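Local coordinates for protein UL37 (Suid herpesvirus 1, PDB 4K70) that is an inner tegument protein thought to help control viral trafficking, represented here by its metal-binding N-terminal half, at residues 188-193 and 220-225; 343-348 and 372-377; 213-218 and 229-234. All blocks are in the same frame, centred on the assembly; numbering follows the deposited sequence. Where two conformers were deposited one is given.

Contact 1: 188-193 and 220-225; sequences TNWALP and DEFFHD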
loop_
_atom_site.group_PDB
_atom_site.type_symbol
_atom_site.label_atom_id
_atom_site.label_comp_id
_atom_site.label_asym_id
_atom_site.label_seq_id
_atom_site.Cartn_x
_atom_site.Cartn_y
_atom_site.Cartn_z
ATOM N N THR A 188 1.943 2.346 6.944
ATOM C CA THR A 188 3.352 1.994 7.105
ATOM C C THR A 188 4.290 2.525 6.005
ATOM O O THR A 188 5.397 2.972 6.300
ATOM C CB THR A 188 3.518 0.457 7.207
ATOM O OG1 THR A 188 2.968 -0.148 6.028
ATOM C CG2 THR A 188 2.774 -0.079 8.428
ATOM N N ASN A 189 3.862 2.458 4.748
ATOM C CA ASN A 189 4.732 2.799 3.608
ATOM C C ASN A 189 5.310 4.224 3.607
ATOM O O ASN A 189 6.447 4.454 3.162
ATOM C CB ASN A 189 3.995 2.569 2.284
ATOM C CG ASN A 189 3.894 1.106 1.917
ATOM O OD1 ASN A 189 4.790 0.328 2.209
ATOM N ND2 ASN A 189 2.800 0.726 1.275
ATOM N N TRP A 190 4.510 5.174 4.083
ATOM C CA TRP A 190 4.869 6.586 4.057
ATOM C C TRP A 190 6.195 6.842 4.773
ATOM O O TRP A 190 6.899 7.801 4.465
ATOM C CB TRP A 190 3.757 7.417 4.706
ATOM C CG TRP A 190 3.598 7.063 6.131
ATOM C CD1 TRP A 190 2.807 6.084 6.643
ATOM C CD2 TRP A 190 4.296 7.642 7.239
ATOM N NE1 TRP A 190 2.953 6.026 8.008
ATOM C CE2 TRP A 190 3.866 6.971 8.398
ATOM C CE3 TRP A 190 5.241 8.668 7.362
ATOM C CZ2 TRP A 190 4.345 7.289 9.671
ATOM C CZ3 TRP A 190 5.718 8.983 8.628
ATOM C CH2 TRP A 190 5.269 8.295 9.763
ATOM N N ALA A 191 6.546 5.964 5.706
ATOM C CA ALA A 191 7.698 6.190 6.577
ATOM C C ALA A 191 9.046 5.947 5.897
ATOM O O ALA A 191 10.080 6.447 6.358
ATOM C CB ALA A 191 7.579 5.337 7.829
ATOM N N LEU A 192 9.048 5.166 4.817
ATOM C CA LEU A 192 10.306 4.798 4.160
ATOM C C LEU A 192 11.115 6.021 3.665
ATOM O O LEU A 192 12.287 6.170 4.007
ATOM C CB LEU A 192 10.057 3.784 3.038
ATOM C CG LEU A 192 11.261 3.437 2.147
ATOM C CD1 LEU A 192 12.390 2.837 2.970
ATOM C CD2 LEU A 192 10.834 2.507 1.015
ATOM N N PRO A 193 10.487 6.907 2.877
ATOM C CA PRO A 193 11.172 8.119 2.392
ATOM C C PRO A 193 11.654 9.023 3.529
ATOM O O PRO A 193 12.674 9.702 3.398
ATOM C CB PRO A 193 10.079 8.858 1.616
ATOM C CG PRO A 193 9.099 7.821 1.236
ATOM C CD PRO A 193 9.154 6.744 2.280
ATOM N N ASP A 220 9.629 19.803 5.503
ATOM C CA ASP A 220 8.572 20.141 4.541
ATOM C C ASP A 220 7.642 18.983 4.143
ATOM O O ASP A 220 6.450 19.185 3.954
ATOM C CB ASP A 220 9.172 20.787 3.281
ATOM C CG ASP A 220 9.728 22.171 3.553
ATOM O OD1 ASP A 220 9.499 22.680 4.675
ATOM O OD2 ASP A 220 10.378 22.751 2.659
ATOM N N GLU A 221 8.185 17.780 3.999
ATOM C CA GLU A 221 7.409 16.622 3.560
ATOM C C GLU A 221 6.688 15.960 4.726
ATOM O O GLU A 221 5.602 15.414 4.569
ATOM C CB GLU A 221 8.322 15.578 2.899
ATOM C CG GLU A 221 9.168 16.084 1.724
ATOM C CD GLU A 221 8.502 15.886 0.373
ATOM O OE1 GLU A 221 7.272 15.656 0.345
ATOM O OE2 GLU A 221 9.212 15.959 -0.657
ATOM N N PHE A 222 7.306 16.000 5.900
ATOM C CA PHE A 222 6.804 15.187 7.007
ATOM C C PHE A 222 6.386 15.897 8.287
ATOM O O PHE A 222 5.732 15.288 9.137
ATOM C CB PHE A 222 7.822 14.095 7.331
ATOM C CG PHE A 222 8.092 13.171 6.177
ATOM C CD1 PHE A 222 7.192 12.167 5.857
ATOM C CD2 PHE A 222 9.239 13.310 5.405
ATOM C CE1 PHE A 222 7.429 11.322 4.797
ATOM C CE2 PHE A 222 9.479 12.456 4.344
ATOM C CZ PHE A 222 8.575 11.464 4.044
ATOM N N PHE A 223 6.757 17.161 8.449
ATOM C CA PHE A 223 6.443 17.832 9.707
ATOM C C PHE A 223 5.622 19.094 9.545
ATOM O O PHE A 223 4.930 19.503 10.477
ATOM C CB PHE A 223 7.713 18.094 10.527
ATOM C CG PHE A 223 8.329 16.844 11.088
ATOM C CD1 PHE A 223 9.220 16.099 10.329
ATOM C CD2 PHE A 223 8.000 16.399 12.368
ATOM C CE1 PHE A 223 9.784 14.938 10.834
ATOM C CE2 PHE A 223 8.561 15.243 12.885
ATOM C CZ PHE A 223 9.458 14.507 12.120
ATOM N N HIS A 224 5.670 19.680 8.355
ATOM C CA HIS A 224 5.016 20.953 8.057
ATOM C C HIS A 224 5.218 21.970 9.172
ATOM O O HIS A 224 6.303 22.539 9.308
ATOM C CB HIS A 224 3.527 20.760 7.760
ATOM C CG HIS A 224 3.258 19.982 6.505
ATOM N ND1 HIS A 224 2.869 20.582 5.325
ATOM C CD2 HIS A 224 3.320 18.655 6.249
ATOM C CE1 HIS A 224 2.702 19.656 4.397
ATOM N NE2 HIS A 224 2.971 18.477 4.931
ATOM N N ASP A 225 4.183 22.180 9.979
ATOM C CA ASP A 225 4.240 23.197 11.028
ATOM C C ASP A 225 4.490 22.617 12.414
ATOM O O ASP A 225 4.633 23.355 13.386
ATOM C CB ASP A 225 2.963 24.037 11.039
ATOM C CG ASP A 225 2.970 25.116 9.972
ATOM O OD1 ASP A 225 4.059 25.646 9.664
ATOM O OD2 ASP A 225 1.884 25.431 9.438
#

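Contact 2: 343-348 and 372-377; sequences AGFTRR and GCTAVV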
loop_
_atom_site.group_PDB
_atom_site.type_symbol
_atom_site.label_atom_id
_atom_site.label_comp_id
_atom_site.label_asym_id
_atom_site.label_seq_id
_atom_site.Cartn_x
_atom_site.Cartn_y
_atom_site.Cartn_z
ATOM N N ALA A 343 19.691 10.386 -3.520
ATOM C CA ALA A 343 20.225 11.345 -4.491
ATOM C C ALA A 343 19.541 12.707 -4.386
ATOM O O ALA A 343 19.862 13.627 -5.143
ATOM C CB ALA A 343 20.106 10.806 -5.906
ATOM N N GLY A 344 18.599 12.832 -3.456
ATOM C CA GLY A 344 17.909 14.097 -3.261
ATOM C C GLY A 344 16.650 14.257 -4.095
ATOM O O GLY A 344 16.047 15.325 -4.111
ATOM N N PHE A 345 16.242 13.193 -4.778
ATOM C CA PHE A 345 14.985 13.196 -5.513
ATOM C C PHE A 345 13.823 12.803 -4.598
ATOM O O PHE A 345 13.212 11.752 -4.747
ATOM C CB PHE A 345 15.063 12.271 -6.718
ATOM C CG PHE A 345 15.810 12.875 -7.898
ATOM C CD1 PHE A 345 17.195 12.858 -7.943
ATOM C CD2 PHE A 345 15.117 13.477 -8.943
ATOM C CE1 PHE A 345 17.887 13.410 -9.034
ATOM C CE2 PHE A 345 15.790 14.034 -10.026
ATOM C CZ PHE A 345 17.179 14.001 -10.074
ATOM N N THR A 346 13.542 13.666 -3.636
ATOM C CA THR A 346 12.387 13.520 -2.768
ATOM C C THR A 346 11.125 13.786 -3.591
ATOM O O THR A 346 11.213 14.171 -4.759
ATOM C CB THR A 346 12.459 14.533 -1.645
ATOM O OG1 THR A 346 12.515 15.835 -2.226
ATOM C CG2 THR A 346 13.715 14.320 -0.826
ATOM N N ARG A 347 9.958 13.577 -2.990
ATOM C CA ARG A 347 8.685 13.765 -3.687
ATOM C C ARG A 347 8.580 15.148 -4.310
ATOM O O ARG A 347 8.237 15.288 -5.479
ATOM C CB ARG A 347 7.492 13.567 -2.740
ATOM C CG ARG A 347 6.151 13.670 -3.461
ATOM C CD ARG A 347 5.002 14.091 -2.541
ATOM N NE ARG A 347 5.173 15.426 -1.965
ATOM C CZ ARG A 347 4.887 16.567 -2.592
ATOM N NH1 ARG A 347 4.429 16.558 -3.841
ATOM N NH2 ARG A 347 5.071 17.724 -1.970
ATOM N N ARG A 348 8.860 16.166 -3.509
ATOM C CA ARG A 348 8.743 17.546 -3.972
ATOM C C ARG A 348 9.791 17.882 -5.035
ATOM O O ARG A 348 9.509 18.608 -5.983
ATOM C CB ARG A 348 8.836 18.506 -2.782
ATOM C CG ARG A 348 8.884 19.964 -3.144
ATOM C CD ARG A 348 7.631 20.397 -3.876
ATOM N NE ARG A 348 7.518 21.855 -3.909
ATOM C CZ ARG A 348 6.745 22.524 -4.759
ATOM N NH1 ARG A 348 6.014 21.863 -5.651
ATOM N NH2 ARG A 348 6.706 23.851 -4.724
ATOM N N GLY A 372 15.493 14.549 -16.096
ATOM C CA GLY A 372 14.070 14.461 -16.377
ATOM C C GLY A 372 13.520 13.060 -16.193
ATOM O O GLY A 372 12.457 12.869 -15.602
ATOM N N CYS A 373 14.222 12.077 -16.750
ATOM C CA CYS A 373 13.854 10.680 -16.548
ATOM C C CYS A 373 13.757 10.329 -15.069
ATOM O O CYS A 373 12.780 9.731 -14.632
ATOM C CB CYS A 373 14.876 9.763 -17.233
ATOM S SG CYS A 373 14.610 9.684 -19.032
ATOM N N THR A 374 14.777 10.682 -14.301
ATOM C CA THR A 374 14.770 10.380 -12.878
ATOM C C THR A 374 13.582 11.038 -12.175
ATOM O O THR A 374 12.932 10.427 -11.315
ATOM C CB THR A 374 16.094 10.814 -12.214
ATOM O OG1 THR A 374 17.190 10.193 -12.891
ATOM C CG2 THR A 374 16.122 10.405 -10.730
ATOM N N ALA A 375 13.279 12.278 -12.555
ATOM C CA ALA A 375 12.214 13.022 -11.895
ATOM C C ALA A 375 10.838 12.521 -12.314
ATOM O O ALA A 375 9.926 12.420 -11.486
ATOM C CB ALA A 375 12.344 14.521 -12.160
ATOM N N VAL A 376 10.674 12.190 -13.591
ATOM C CA VAL A 376 9.391 11.635 -14.042
ATOM C C VAL A 376 9.081 10.263 -13.404
ATOM O O VAL A 376 7.999 10.034 -12.855
ATOM C CB VAL A 376 9.342 11.501 -15.571
ATOM C CG1 VAL A 376 8.124 10.711 -15.984
ATOM C CG2 VAL A 376 9.346 12.882 -16.238
ATOM N N VAL A 377 10.027 9.336 -13.494
ATOM C CA VAL A 377 9.829 8.024 -12.877
ATOM C C VAL A 377 9.665 8.165 -11.355
ATOM O O VAL A 377 8.833 7.493 -10.733
ATOM C CB VAL A 377 10.993 7.092 -13.210
ATOM C CG1 VAL A 377 10.921 5.809 -12.354
ATOM C CG2 VAL A 377 10.977 6.754 -14.696
#

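Contact 3: 213-218 and 229-234; sequences LFALTI and PTLREQ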
loop_
_atom_site.group_PDB
_atom_site.type_symbol
_atom_site.label_atom_id
_atom_site.label_comp_id
_atom_site.label_asym_id
_atom_site.label_seq_id
_atom_site.Cartn_x
_atom_site.Cartn_y
_atom_site.Cartn_z
ATOM N N LEU A 213 20.087 20.686 3.728
ATOM C CA LEU A 213 19.019 20.695 2.727
ATOM C C LEU A 213 18.099 19.488 2.930
ATOM O O LEU A 213 16.883 19.615 2.862
ATOM C CB LEU A 213 19.600 20.731 1.303
ATOM C CG LEU A 213 20.262 22.061 0.924
ATOM C CD1 LEU A 213 21.051 22.014 -0.425
ATOM C CD2 LEU A 213 19.206 23.173 0.911
ATOM N N PHE A 214 18.690 18.326 3.209
ATOM C CA PHE A 214 17.911 17.141 3.535
ATOM C C PHE A 214 16.978 17.385 4.724
ATOM O O PHE A 214 15.823 16.981 4.692
ATOM C CB PHE A 214 18.809 15.922 3.794
ATOM C CG PHE A 214 19.096 15.113 2.559
ATOM C CD1 PHE A 214 18.098 14.348 1.970
ATOM C CD2 PHE A 214 20.360 15.125 1.983
ATOM C CE1 PHE A 214 18.355 13.608 0.822
ATOM C CE2 PHE A 214 20.630 14.376 0.844
ATOM C CZ PHE A 214 19.622 13.620 0.261
ATOM N N ALA A 215 17.481 18.050 5.759
ATOM C CA ALA A 215 16.658 18.389 6.927
ATOM C C ALA A 215 15.442 19.200 6.514
ATOM O O ALA A 215 14.337 18.972 7.015
ATOM C CB ALA A 215 17.470 19.153 7.965
ATOM N N LEU A 216 15.644 20.141 5.593
ATOM C CA LEU A 216 14.541 20.946 5.091
ATOM C C LEU A 216 13.532 20.109 4.332
ATOM O O LEU A 216 12.327 20.305 4.489
ATOM C CB LEU A 216 15.036 22.100 4.223
ATOM C CG LEU A 216 15.852 23.145 4.985
ATOM C CD1 LEU A 216 16.203 24.340 4.080
ATOM C CD2 LEU A 216 15.081 23.591 6.218
ATOM N N THR A 217 13.998 19.173 3.511
ATOM C CA THR A 217 13.049 18.286 2.831
ATOM C C THR A 217 12.200 17.506 3.849
ATOM O O THR A 217 11.007 17.271 3.633
ATOM C CB THR A 217 13.720 17.302 1.834
ATOM O OG1 THR A 217 14.448 16.291 2.552
ATOM C CG2 THR A 217 14.650 18.041 0.849
ATOM N N ILE A 218 12.816 17.122 4.961
ATOM C CA ILE A 218 12.109 16.358 5.986
ATOM C C ILE A 218 11.082 17.251 6.691
ATOM O O ILE A 218 9.932 16.854 6.911
ATOM C CB ILE A 218 13.080 15.764 7.018
ATOM C CG1 ILE A 218 13.951 14.686 6.363
ATOM C CG2 ILE A 218 12.308 15.165 8.205
ATOM C CD1 ILE A 218 15.197 14.330 7.167
ATOM N N PRO A 229 12.037 19.047 18.016
ATOM C CA PRO A 229 13.274 19.625 18.552
ATOM C C PRO A 229 14.540 18.957 18.017
ATOM O O PRO A 229 15.533 19.653 17.785
ATOM C CB PRO A 229 13.137 19.413 20.068
ATOM C CG PRO A 229 12.063 18.372 20.228
ATOM C CD PRO A 229 11.134 18.582 19.083
ATOM N N THR A 230 14.516 17.645 17.805
ATOM C CA THR A 230 15.711 16.963 17.310
ATOM C C THR A 230 16.011 17.301 15.835
ATOM O O THR A 230 17.167 17.496 15.459
ATOM C CB THR A 230 15.668 15.439 17.591
ATOM O OG1 THR A 230 16.047 14.710 16.422
ATOM C CG2 THR A 230 14.276 15.014 18.029
ATOM N N LEU A 231 14.964 17.399 15.018
ATOM C CA LEU A 231 15.098 17.903 13.650
ATOM C C LEU A 231 15.609 19.338 13.668
ATOM O O LEU A 231 16.489 19.711 12.892
ATOM C CB LEU A 231 13.750 17.865 12.928
ATOM C CG LEU A 231 13.726 18.437 11.508
ATOM C CD1 LEU A 231 14.683 17.660 10.575
ATOM C CD2 LEU A 231 12.314 18.431 10.959
ATOM N N ARG A 232 15.032 20.141 14.556
ATOM C CA ARG A 232 15.418 21.537 14.708
ATOM C C ARG A 232 16.911 21.681 15.036
ATOM O O ARG A 232 17.614 22.478 14.411
ATOM C CB ARG A 232 14.548 22.193 15.782
ATOM C CG ARG A 232 14.771 23.670 15.961
ATOM C CD ARG A 232 13.765 24.250 16.952
ATOM N NE ARG A 232 12.709 25.001 16.277
ATOM C CZ ARG A 232 12.658 26.330 16.217
ATOM N NH1 ARG A 232 13.599 27.066 16.803
ATOM N NH2 ARG A 232 11.659 26.926 15.584
ATOM N N GLU A 233 17.392 20.892 15.997
ATOM C CA GLU A 233 18.802 20.912 16.390
ATOM C C GLU A 233 19.707 20.430 15.269
ATOM O O GLU A 233 20.834 20.902 15.104
ATOM C CB GLU A 233 19.048 20.000 17.592
ATOM C CG GLU A 233 18.253 20.338 18.829
ATOM C CD GLU A 233 18.410 19.268 19.892
ATOM O OE1 GLU A 233 17.576 19.216 20.824
ATOM O OE2 GLU A 233 19.369 18.473 19.780
ATOM N N GLN A 234 19.236 19.454 14.516
ATOM C CA GLN A 234 20.087 18.870 13.497
ATOM C C GLN A 234 20.207 19.784 12.287
ATOM O O GLN A 234 21.267 19.866 11.680
ATOM C CB GLN A 234 19.597 17.485 13.100
ATOM C CG GLN A 234 20.122 16.388 13.998
ATOM C CD GLN A 234 19.493 15.051 13.687
ATOM O OE1 GLN A 234 20.185 14.084 13.388
ATOM N NE2 GLN A 234 18.169 14.991 13.755
#

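Contact 1: 188-193 and 220-225
The phenyl ring of Phe222 reaches from the C-terminal part of helix 208-223 to Trp190 and Pro193 in the region of helix 191-201. Its far edge meets the proline: CZ of Phe222 lies 3.9 Å from CB of Pro193, with the proline carbon near the plane of the ring. CE1 of Phe222 also approaches the carbonyl O of Trp190 at 3.6 Å, obliquely to the ring. The indole adds a looser contact, in which CD1 of Phe222 lies at the indole edge, near its plane, 4.3 Å from CE3 of Trp190, with no ring stack. One indole face is instead occupied by CB of Ala191, 3.9 Å above its centre. With CG of Phe222 anti to its carbonyl carbon (chi1 -60°), the ring spans the distance between backbones whose closest CA atoms, those of Pro193 and Glu221, are 9.4 Å apart. No hydrogen bond joins the segments, and the 134 Å² they bury comes from partly exposed residues. Thr188 to Ala191 forms a type I beta turn, and His224 is the first residue to leave helical angles, with positive phi. An aromatic residue near the C-terminal end of one helix thus packs on a proline near the N-terminal end of another, joining two helices of the all-helical UL37 N-terminal half.

Contact 2: 343-348 and 372-377
Phe345 lays one face of its ring against the methyl group of Thr374, the main interaction between the loop leading into helix 347-358 and the middle of helix 366-385. CG2 of Thr374 stands 3.5 Å from the centroid of the Phe345 ring and only 4° off its normal, a nearly ideal CH-pi contact. The near-equal distances to the ring carbons confirm the centring: CG2 of Thr374 is 3.7 Å from CD2 of Phe345 and 3.9 Å from CD1 of Phe345.

Two conformations produce this fit. In Thr374, a chi1 of -56° sets OG1 beside the backbone N and anti to the carbonyl carbon, leaving CG2 anti to the N; the methyl is presented to the ring while OG1 turns back to bond with the carbonyl O of Ala370 in its own helix. In Phe345, CG lies anti to the carbonyl carbon (chi1 -78°), and the Phe345 and Thr374 side chains cross at about a right angle. Beside the methyl, CB of Ala375 comes within 4.1 Å of CE2 of Phe345, so the ring also borders the next residue of the helix.

The loop backbone around Phe345 is sharply turned. Gly344 closes the preceding helix in a Schellman motif with positive phi, Phe345 is the centre of an inverse gamma turn, and Thr346 takes the N-cap position of helix 347-358. Cys350 and Leu353 from that helix also touch the Phe345 side chain, and His382 binds its carbonyl O through NE2. All three contacting residues are buried, and no hydrogen bond crosses between the segments. The chemistry is therefore apolar, dispersion plus a well-centred CH-pi contact, while the threonine hydroxyl is satisfied within its own helix.

Contact 3: 213-218 and 229-234
Leu231 meets Ala215 and Ile218 of helix 208-223, residues one helical turn apart, through a single methyl, CD1. This CD1 of Leu231 lies 4.1 Å from CB of Ala215 and 4.2 Å from CG2 of Ile218, and it also approaches the carbonyl O of Ala215 at 3.8 Å. The leucine has CG anti to its backbone N (chi1 177°), carrying the branch toward Ala215 and Ile218. Ile218 likewise holds CG2 anti to its backbone N, and its side chain runs at an oblique angle to that of Leu231. The closest backbone approach, 6.9 Å between the CA atoms of Ala215 and Leu231, falls at Ala215, consistent with its small side chain.

Each helix also carries an internal side-chain bond. OG1 of Thr217 donates to the carbonyl O of Phe214 over 2.6 Å, on a lone pair, whereas NE2 of Gln234 reaches the carbonyl O of Thr230 from above its plane, on the face opposite Gln234 N.

Helix 191-201 adjoins both partners, as Met201 touches Ala215 and Gln234 while Ala197 touches Ile218; on another side, Leu216 packs against helix 260-271.

How the contacts relate
Helix 208-223 ties the three sites together. Contacts 1 and 3, with centres about 12 Å apart, both draw on it, and Phe223 bridges them: its CD1 lies 3.9 Å from CD2 of Leu231. Polar links join contact 1 to contact 2, whose centres are about 16 Å apart, since OE1 of Glu221 forms a salt bridge with NE of Arg347 at 3.1 Å and OE2 of Glu221 probably bonds to N of Arg348. Contacts 2 and 3 meet by packing, with CZ of Phe214 3.9 Å from N of Gly344. Contact 1 is near a metal site: the Trp190 side chain is about 5 Å from that of the calcium ligand Asp386.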